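HD domain protein (Enterococcus faecalis, PDB 4LRL) probably hydrolyses deoxyribonucleoside triphosphates as an HD-domain phosphohydrolase whose activity is regulated allosterically by bound nucleotides. Local coordinates at residues H143-I148 / V305-G310; T327-W332 / K345-R350. One frame throughout, in Å; residues are numbered along the deposited sequence.

Interaction 1: residues H143-I148 / V305-G310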
loop_
_atom_site.group_PDB
_atom_site.type_symbol
_atom_site.label_atom_id
_atom_site.label_comp_id
_atom_site.label_asym_id
_atom_site.label_seq_id
_atom_site.Cartn_x
_atom_site.Cartn_y
_atom_site.Cartn_z
ATOM N N HIS C 143 14.331 -23.221 -16.296
ATOM C CA HIS C 143 14.324 -23.000 -17.749
ATOM C C HIS C 143 15.703 -23.227 -18.414
ATOM O O HIS C 143 15.795 -23.856 -19.473
ATOM C CB HIS C 143 13.776 -21.602 -18.086
ATOM C CG HIS C 143 13.552 -21.386 -19.551
ATOM N ND1 HIS C 143 14.393 -20.615 -20.328
ATOM C CD2 HIS C 143 12.608 -21.878 -20.390
ATOM C CE1 HIS C 143 13.964 -20.621 -21.578
ATOM N NE2 HIS C 143 12.884 -21.385 -21.645
ATOM N N THR C 144 16.758 -22.709 -17.782
ATOM C CA THR C 144 18.126 -22.867 -18.271
ATOM C C THR C 144 18.556 -24.329 -18.183
ATOM O O THR C 144 19.154 -24.872 -19.108
ATOM C CB THR C 144 19.109 -22.010 -17.453
ATOM O OG1 THR C 144 18.627 -20.671 -17.383
ATOM C CG2 THR C 144 20.486 -22.004 -18.085
ATOM N N PHE C 145 18.227 -24.953 -17.056
ATOM C CA PHE C 145 18.594 -26.332 -16.784
ATOM C C PHE C 145 18.003 -27.312 -17.807
ATOM O O PHE C 145 18.686 -28.245 -18.249
ATOM C CB PHE C 145 18.170 -26.712 -15.365
ATOM C CG PHE C 145 18.946 -27.853 -14.795
ATOM C CD1 PHE C 145 20.103 -27.621 -14.054
ATOM C CD2 PHE C 145 18.529 -29.167 -15.005
ATOM C CE1 PHE C 145 20.836 -28.685 -13.531
ATOM C CE2 PHE C 145 19.256 -30.239 -14.486
ATOM C CZ PHE C 145 20.416 -29.997 -13.755
ATOM N N GLU C 146 16.749 -27.087 -18.197
ATOM C CA GLU C 146 16.093 -27.968 -19.169
ATOM C C GLU C 146 16.667 -27.808 -20.565
ATOM O O GLU C 146 16.710 -28.769 -21.328
ATOM C CB GLU C 146 14.578 -27.759 -19.178
ATOM C CG GLU C 146 13.935 -28.057 -17.828
ATOM C CD GLU C 146 12.452 -27.732 -17.757
ATOM O OE1 GLU C 146 11.872 -27.950 -16.675
ATOM O OE2 GLU C 146 11.864 -27.273 -18.765
ATOM N N HIS C 147 17.110 -26.598 -20.899
ATOM C CA HIS C 147 17.733 -26.369 -22.199
ATOM C C HIS C 147 19.047 -27.145 -22.343
ATOM O O HIS C 147 19.285 -27.775 -23.374
ATOM C CB HIS C 147 17.946 -24.871 -22.466
ATOM C CG HIS C 147 18.663 -24.586 -23.753
ATOM N ND1 HIS C 147 19.902 -23.982 -23.800
ATOM C CD2 HIS C 147 18.321 -24.844 -25.038
ATOM C CE1 HIS C 147 20.287 -23.868 -25.059
ATOM N NE2 HIS C 147 19.348 -24.389 -25.830
ATOM N N ILE C 148 19.876 -27.115 -21.300
ATOM C CA ILE C 148 21.208 -27.737 -21.333
ATOM C C ILE C 148 21.171 -29.243 -21.048
ATOM O O ILE C 148 21.864 -30.024 -21.711
ATOM C CB ILE C 148 22.198 -27.052 -20.332
ATOM C CG1 ILE C 148 22.239 -25.523 -20.527
ATOM C CG2 ILE C 148 23.596 -27.678 -20.412
ATOM C CD1 ILE C 148 22.719 -25.058 -21.895
ATOM N N VAL C 305 27.489 -34.450 -12.346
ATOM C CA VAL C 305 28.074 -35.440 -13.233
ATOM C C VAL C 305 27.019 -36.333 -13.920
ATOM O O VAL C 305 27.102 -36.528 -15.132
ATOM C CB VAL C 305 29.188 -36.256 -12.512
ATOM C CG1 VAL C 305 29.717 -37.388 -13.395
ATOM C CG2 VAL C 305 30.323 -35.328 -12.095
ATOM N N PRO C 306 26.012 -36.846 -13.168
ATOM C CA PRO C 306 24.951 -37.633 -13.820
ATOM C C PRO C 306 24.247 -36.875 -14.941
ATOM O O PRO C 306 23.787 -37.485 -15.905
ATOM C CB PRO C 306 23.963 -37.900 -12.687
ATOM C CG PRO C 306 24.765 -37.813 -11.454
ATOM C CD PRO C 306 25.796 -36.766 -11.708
ATOM N N PHE C 307 24.186 -35.553 -14.807
ATOM C CA PHE C 307 23.553 -34.690 -15.798
ATOM C C PHE C 307 24.475 -34.373 -16.981
ATOM O O PHE C 307 24.013 -34.298 -18.123
ATOM C CB PHE C 307 22.994 -33.430 -15.114
ATOM C CG PHE C 307 22.011 -33.749 -14.022
ATOM C CD1 PHE C 307 20.657 -33.884 -14.310
ATOM C CD2 PHE C 307 22.450 -33.989 -12.726
ATOM C CE1 PHE C 307 19.755 -34.218 -13.314
ATOM C CE2 PHE C 307 21.563 -34.334 -11.728
ATOM C CZ PHE C 307 20.213 -34.446 -12.019
ATOM N N PHE C 308 25.773 -34.211 -16.714
ATOM C CA PHE C 308 26.768 -34.150 -17.787
ATOM C C PHE C 308 26.680 -35.397 -18.669
ATOM O O PHE C 308 26.728 -35.305 -19.898
ATOM C CB PHE C 308 28.186 -34.061 -17.227
ATOM C CG PHE C 308 28.501 -32.775 -16.519
ATOM C CD1 PHE C 308 29.399 -32.768 -15.456
ATOM C CD2 PHE C 308 27.927 -31.573 -16.914
ATOM C CE1 PHE C 308 29.716 -31.583 -14.788
ATOM C CE2 PHE C 308 28.237 -30.382 -16.251
ATOM C CZ PHE C 308 29.134 -30.390 -15.187
ATOM N N LYS C 309 26.545 -36.558 -18.031
ATOM C CA LYS C 309 26.552 -37.849 -18.726
ATOM C C LYS C 309 25.253 -38.130 -19.487
ATOM O O LYS C 309 25.202 -39.054 -20.305
ATOM C CB LYS C 309 26.806 -38.987 -17.727
ATOM C CG LYS C 309 28.221 -39.055 -17.161
ATOM C CD LYS C 309 28.296 -40.061 -16.009
ATOM C CE LYS C 309 29.736 -40.450 -15.684
ATOM N NZ LYS C 309 29.828 -41.468 -14.588
ATOM N N GLY C 310 24.212 -37.346 -19.206
ATOM C CA GLY C 310 22.877 -37.575 -19.767
ATOM C C GLY C 310 22.224 -38.841 -19.233
ATOM O O GLY C 310 21.500 -39.536 -19.955
#

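Interaction 2: residues T327-W332 / K345-R350. With DGT (2'-deoxyguanosine-5'-triphosphate), chain R.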
loop_
_atom_site.group_PDB
_atom_site.type_symbol
_atom_site.label_atom_id
_atom_site.label_comp_id
_atom_site.label_asym_id
_atom_site.label_seq_id
_atom_site.Cartn_x
_atom_site.Cartn_y
_atom_site.Cartn_z
ATOM N N THR C 327 27.856 -23.061 -5.559
ATOM C CA THR C 327 29.028 -23.654 -4.921
ATOM C C THR C 327 30.040 -24.158 -5.963
ATOM O O THR C 327 31.238 -23.879 -5.869
ATOM C CB THR C 327 28.627 -24.771 -3.943
ATOM O OG1 THR C 327 27.777 -24.225 -2.923
ATOM C CG2 THR C 327 29.869 -25.407 -3.289
ATOM N N TYR C 328 29.547 -24.870 -6.969
ATOM C CA TYR C 328 30.413 -25.356 -8.028
ATOM C C TYR C 328 30.984 -24.206 -8.860
ATOM O O TYR C 328 32.171 -24.236 -9.210
ATOM C CB TYR C 328 29.709 -26.403 -8.904
ATOM C CG TYR C 328 29.329 -27.691 -8.189
ATOM C CD1 TYR C 328 28.310 -28.508 -8.687
ATOM C CD2 TYR C 328 29.976 -28.091 -7.017
ATOM C CE1 TYR C 328 27.952 -29.695 -8.042
ATOM C CE2 TYR C 328 29.620 -29.276 -6.360
ATOM C CZ TYR C 328 28.608 -30.069 -6.882
ATOM O OH TYR C 328 28.251 -31.241 -6.252
ATOM N N PHE C 329 30.168 -23.183 -9.135
ATOM C CA PHE C 329 30.647 -22.001 -9.883
ATOM C C PHE C 329 31.830 -21.293 -9.193
ATOM O O PHE C 329 32.763 -20.845 -9.860
ATOM C CB PHE C 329 29.526 -20.983 -10.129
ATOM C CG PHE C 329 28.336 -21.533 -10.872
ATOM C CD1 PHE C 329 27.109 -20.890 -10.787
ATOM C CD2 PHE C 329 28.432 -22.696 -11.639
ATOM C CE1 PHE C 329 26.001 -21.385 -11.462
ATOM C CE2 PHE C 329 27.335 -23.195 -12.305
ATOM C CZ PHE C 329 26.111 -22.535 -12.221
ATOM N N THR C 330 31.784 -21.202 -7.868
ATOM C CA THR C 330 32.893 -20.658 -7.090
ATOM C C THR C 330 34.198 -21.446 -7.292
ATOM O O THR C 330 35.243 -20.843 -7.522
ATOM C CB THR C 330 32.524 -20.529 -5.596
ATOM O OG1 THR C 330 31.408 -19.640 -5.473
ATOM C CG2 THR C 330 33.696 -19.994 -4.766
ATOM N N GLN C 331 34.134 -22.779 -7.235
ATOM C CA GLN C 331 35.319 -23.598 -7.528
ATOM C C GLN C 331 35.764 -23.365 -8.965
ATOM O O GLN C 331 36.953 -23.226 -9.228
ATOM C CB GLN C 331 35.058 -25.094 -7.357
ATOM C CG GLN C 331 34.486 -25.569 -6.024
ATOM C CD GLN C 331 33.732 -26.888 -6.200
ATOM O OE1 GLN C 331 33.679 -27.440 -7.309
ATOM N NE2 GLN C 331 33.137 -27.392 -5.119
ATOM N N TRP C 332 34.802 -23.309 -9.888
ATOM C CA TRP C 332 35.102 -23.187 -11.328
ATOM C C TRP C 332 35.847 -21.912 -11.704
ATOM O O TRP C 332 36.541 -21.875 -12.721
ATOM C CB TRP C 332 33.843 -23.324 -12.195
ATOM C CG TRP C 332 33.176 -24.670 -12.115
ATOM C CD1 TRP C 332 33.645 -25.787 -11.486
ATOM C CD2 TRP C 332 31.932 -25.046 -12.718
ATOM N NE1 TRP C 332 32.764 -26.825 -11.641
ATOM C CE2 TRP C 332 31.705 -26.402 -12.397
ATOM C CE3 TRP C 332 30.990 -24.372 -13.508
ATOM C CZ2 TRP C 332 30.568 -27.098 -12.827
ATOM C CZ3 TRP C 332 29.855 -25.066 -13.937
ATOM C CH2 TRP C 332 29.655 -26.411 -13.592
ATOM N N LYS C 345 32.776 -16.344 -13.060
ATOM C CA LYS C 345 32.962 -15.038 -12.426
ATOM C C LYS C 345 31.829 -14.077 -12.824
ATOM O O LYS C 345 31.272 -13.374 -11.969
ATOM C CB LYS C 345 34.345 -14.442 -12.741
ATOM C CG LYS C 345 34.678 -13.220 -11.896
ATOM C CD LYS C 345 36.185 -12.950 -11.801
ATOM C CE LYS C 345 36.507 -12.084 -10.560
ATOM N NZ LYS C 345 37.977 -11.840 -10.316
ATOM N N ARG C 346 31.468 -14.078 -14.108
ATOM C CA ARG C 346 30.415 -13.179 -14.602
ATOM C C ARG C 346 29.062 -13.433 -13.956
ATOM O O ARG C 346 28.311 -12.488 -13.722
ATOM C CB ARG C 346 30.325 -13.194 -16.134
ATOM C CG ARG C 346 31.576 -12.607 -16.783
ATOM C CD ARG C 346 31.637 -12.814 -18.297
ATOM N NE ARG C 346 31.423 -11.548 -18.987
ATOM C CZ ARG C 346 32.372 -10.835 -19.576
ATOM N NH1 ARG C 346 33.627 -11.264 -19.597
ATOM N NH2 ARG C 346 32.061 -9.696 -20.171
ATOM N N PHE C 347 28.777 -14.698 -13.644
ATOM C CA PHE C 347 27.540 -15.066 -12.958
ATOM C C PHE C 347 27.553 -14.791 -11.460
ATOM O O PHE C 347 26.556 -14.334 -10.902
ATOM C CB PHE C 347 27.168 -16.535 -13.190
ATOM C CG PHE C 347 25.774 -16.871 -12.734
ATOM C CD1 PHE C 347 24.680 -16.609 -13.552
ATOM C CD2 PHE C 347 25.550 -17.430 -11.472
ATOM C CE1 PHE C 347 23.384 -16.910 -13.125
ATOM C CE2 PHE C 347 24.254 -17.737 -11.033
ATOM C CZ PHE C 347 23.174 -17.477 -11.854
ATOM N N LEU C 348 28.665 -15.083 -10.797
ATOM C CA LEU C 348 28.761 -14.802 -9.366
ATOM C C LEU C 348 28.851 -13.310 -9.066
ATOM O O LEU C 348 28.295 -12.848 -8.074
ATOM C CB LEU C 348 29.942 -15.545 -8.740
ATOM C CG LEU C 348 29.824 -17.073 -8.708
ATOM C CD1 LEU C 348 31.204 -17.685 -8.455
ATOM C CD2 LEU C 348 28.779 -17.570 -7.685
ATOM N N MET C 349 29.538 -12.573 -9.937
ATOM C CA MET C 349 29.846 -11.147 -9.719
ATOM C C MET C 349 28.882 -10.167 -10.432
ATOM O O MET C 349 29.050 -8.944 -10.330
ATOM C CB MET C 349 31.307 -10.842 -10.127
ATOM C CG MET C 349 32.401 -11.669 -9.421
ATOM S SD MET C 349 31.990 -12.075 -7.718
ATOM C CE MET C 349 33.402 -13.062 -7.201
ATOM N N ARG C 350 27.887 -10.719 -11.142
ATOM C CA ARG C 350 26.877 -9.957 -11.892
ATOM C C ARG C 350 27.480 -9.110 -13.013
ATOM O O ARG C 350 27.621 -7.892 -12.886
ATOM C CB ARG C 350 25.979 -9.114 -10.961
ATOM C CG ARG C 350 24.736 -8.529 -11.645
ATOM C CD ARG C 350 24.012 -7.517 -10.769
ATOM N NE ARG C 350 22.789 -6.975 -11.376
ATOM C CZ ARG C 350 22.745 -6.065 -12.356
ATOM N NH1 ARG C 350 21.575 -5.649 -12.817
ATOM N NH2 ARG C 350 23.857 -5.584 -12.904
HETATM P PG DGT R . 24.075 0.772 -17.330
HETATM O O1G DGT R . 22.858 1.680 -17.360
HETATM O O2G DGT R . 25.009 0.966 -18.516
HETATM O O3G DGT R . 24.771 0.707 -15.980
HETATM O O3B DGT R . 23.556 -0.745 -17.537
HETATM P PB DGT R . 22.021 -1.173 -17.398
HETATM O O1B DGT R . 21.478 -1.468 -18.771
HETATM O O2B DGT R . 21.299 -0.207 -16.492
HETATM O O3A DGT R . 22.149 -2.572 -16.625
HETATM P PA DGT R . 22.512 -2.762 -15.074
HETATM O O1A DGT R . 23.421 -3.956 -15.003
HETATM O O2A DGT R . 22.926 -1.501 -14.388
HETATM O "O5'" DGT R . 21.105 -3.239 -14.445
HETATM C "C5'" DGT R . 19.867 -2.581 -14.696
HETATM C "C4'" DGT R . 19.103 -2.381 -13.389
HETATM O "O4'" DGT R . 19.153 -3.524 -12.519
HETATM C "C3'" DGT R . 19.727 -1.266 -12.563
HETATM O "O3'" DGT R . 19.400 0.042 -13.066
HETATM C "C2'" DGT R . 19.219 -1.566 -11.158
HETATM C "C1'" DGT R . 18.977 -3.077 -11.167
HETATM N N9 DGT R . 19.899 -3.797 -10.254
HETATM C C8 DGT R . 19.517 -4.662 -9.293
HETATM N N7 DGT R . 20.582 -5.176 -8.619
HETATM C C5 DGT R . 21.684 -4.627 -9.164
HETATM C C6 DGT R . 23.154 -4.706 -8.934
HETATM O O6 DGT R . 23.667 -5.435 -8.062
HETATM N N1 DGT R . 23.953 -3.983 -9.706
HETATM C C2 DGT R . 23.494 -3.170 -10.665
HETATM N N2 DGT R . 24.405 -2.480 -11.379
HETATM N N3 DGT R . 22.170 -3.037 -10.948
HETATM C C4 DGT R . 21.230 -3.724 -10.236
#

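Interaction 1: residues H143-I148 / V305-G310
Phe145 points the edge of its ring into the face of Phe307, and this single T-shaped pair carries the contact between residues 143-148 and 305-310. The ring planes stand at 73° to each other and the centroids are 5.5 Å apart, so the pair illustrates how two phenylalanines can meet without lying parallel: the C-H rim of one ring faces the pi cloud of the other. The rim of Phe145 reaches across with CE2 and CZ. Its CE2 comes to 3.9 Å from Phe307 CD1, while CZ sits above the plane of the Phe307 ring, displaced from the centre toward the CD1 side.

The two side chains leave their helices differently. In Phe145, CG lies opposite the backbone N and beside the carbonyl carbon (chi1 -157°), and this carries the far rim of the ring across to the other segment although the CB itself does not aim there. Phe307 already sets out toward helix 142-149.

Two more rings extend the pair, Phe149 meeting Phe145 and Phe312 stacking on Phe307, and the aliphatic Leu320 touches both partners. On another side of helix 142-149, Thr144 and His147 bond to Glu276 and Asp280 of helix 270-291. Three residues after Phe307, Gly310 leaves helical backbone angles, and its positive phi completes a Schellman motif. The edge-to-face pair thus belongs to a buried aromatic cluster that joins a helix of the HD domain to the short helix 305-308 of the HD-associated region.

Interaction 2: residues T327-W332 / K345-R350
Arg350 NH2 donates a nearly straight hydrogen bond of 2.7 Å to O1A, an alpha-phosphate oxygen of the bound dGTP, and NH1 makes a weak second bond to the same oxygen. NH1 is better directed at O5', 2.9 Å away with an N-H...O angle of 158°. While these donors hold the phosphate end, one face of the guanidinium lies over the guanine base, with CZ 3.4 Å from DGT N3. The side chain therefore grips the nucleotide twice, through its N-H groups and through its flat face. An extended chain from CG to NE delivers the group to the base, and the carbonyl O of Phe78 accepts a bond from NE, which helps fix its rotation. Lys354 and Lys446, with Lys38 and Arg68 of the second subunit, also bind this dGTP, probably offsetting the charge of its triphosphate.

Behind Arg350, helix 338-348 packs against helix 322-332 through apolar groups. Phe329 turns its ring edge toward the face of Phe347 in an offset edge-to-face pair, with planes at 80° and CD1 of Phe329 3.9 Å from CD2 of Phe347. Next to it, Leu348 extends its CD1 branch over the backbone between Phe329 and Thr330, reaching 3.6 Å from Thr330 OG1; that hydroxyl is bonded to Ser326 O within its own helix. Phe347 also meets Phe78 edge-to-face, and Phe78, a residue of the dGTP pocket, thus connects the helix pair with the nucleotide site. The chain leaving this buried helix-helix interface supplies Arg350 to a dGTP site shared between two subunits, consistent with an allosteric nucleotide site.

How the interactions relate
Interaction 1 closes before interaction 2 opens along the chain, and their centres lie about 18 Å apart on the same side of the chain's centre. They meet through packing of Phe308 against Trp332, with CZ of Phe308 4.3 Å from CZ2 of Trp332. Helix 270-291 is common ground: it contacts side chains of residues 143-148, 305-310, 327-332 and 345-350. Interaction 1 bridges the HD domain and the HD-associated region, whereas interaction 2 lies wholly within the latter and ends at a subunit-shared dGTP pocket. Around helix 270-291, the two contacts thus bring an HD-domain helix and the helix pair beside the dGTP pocket into one buried region.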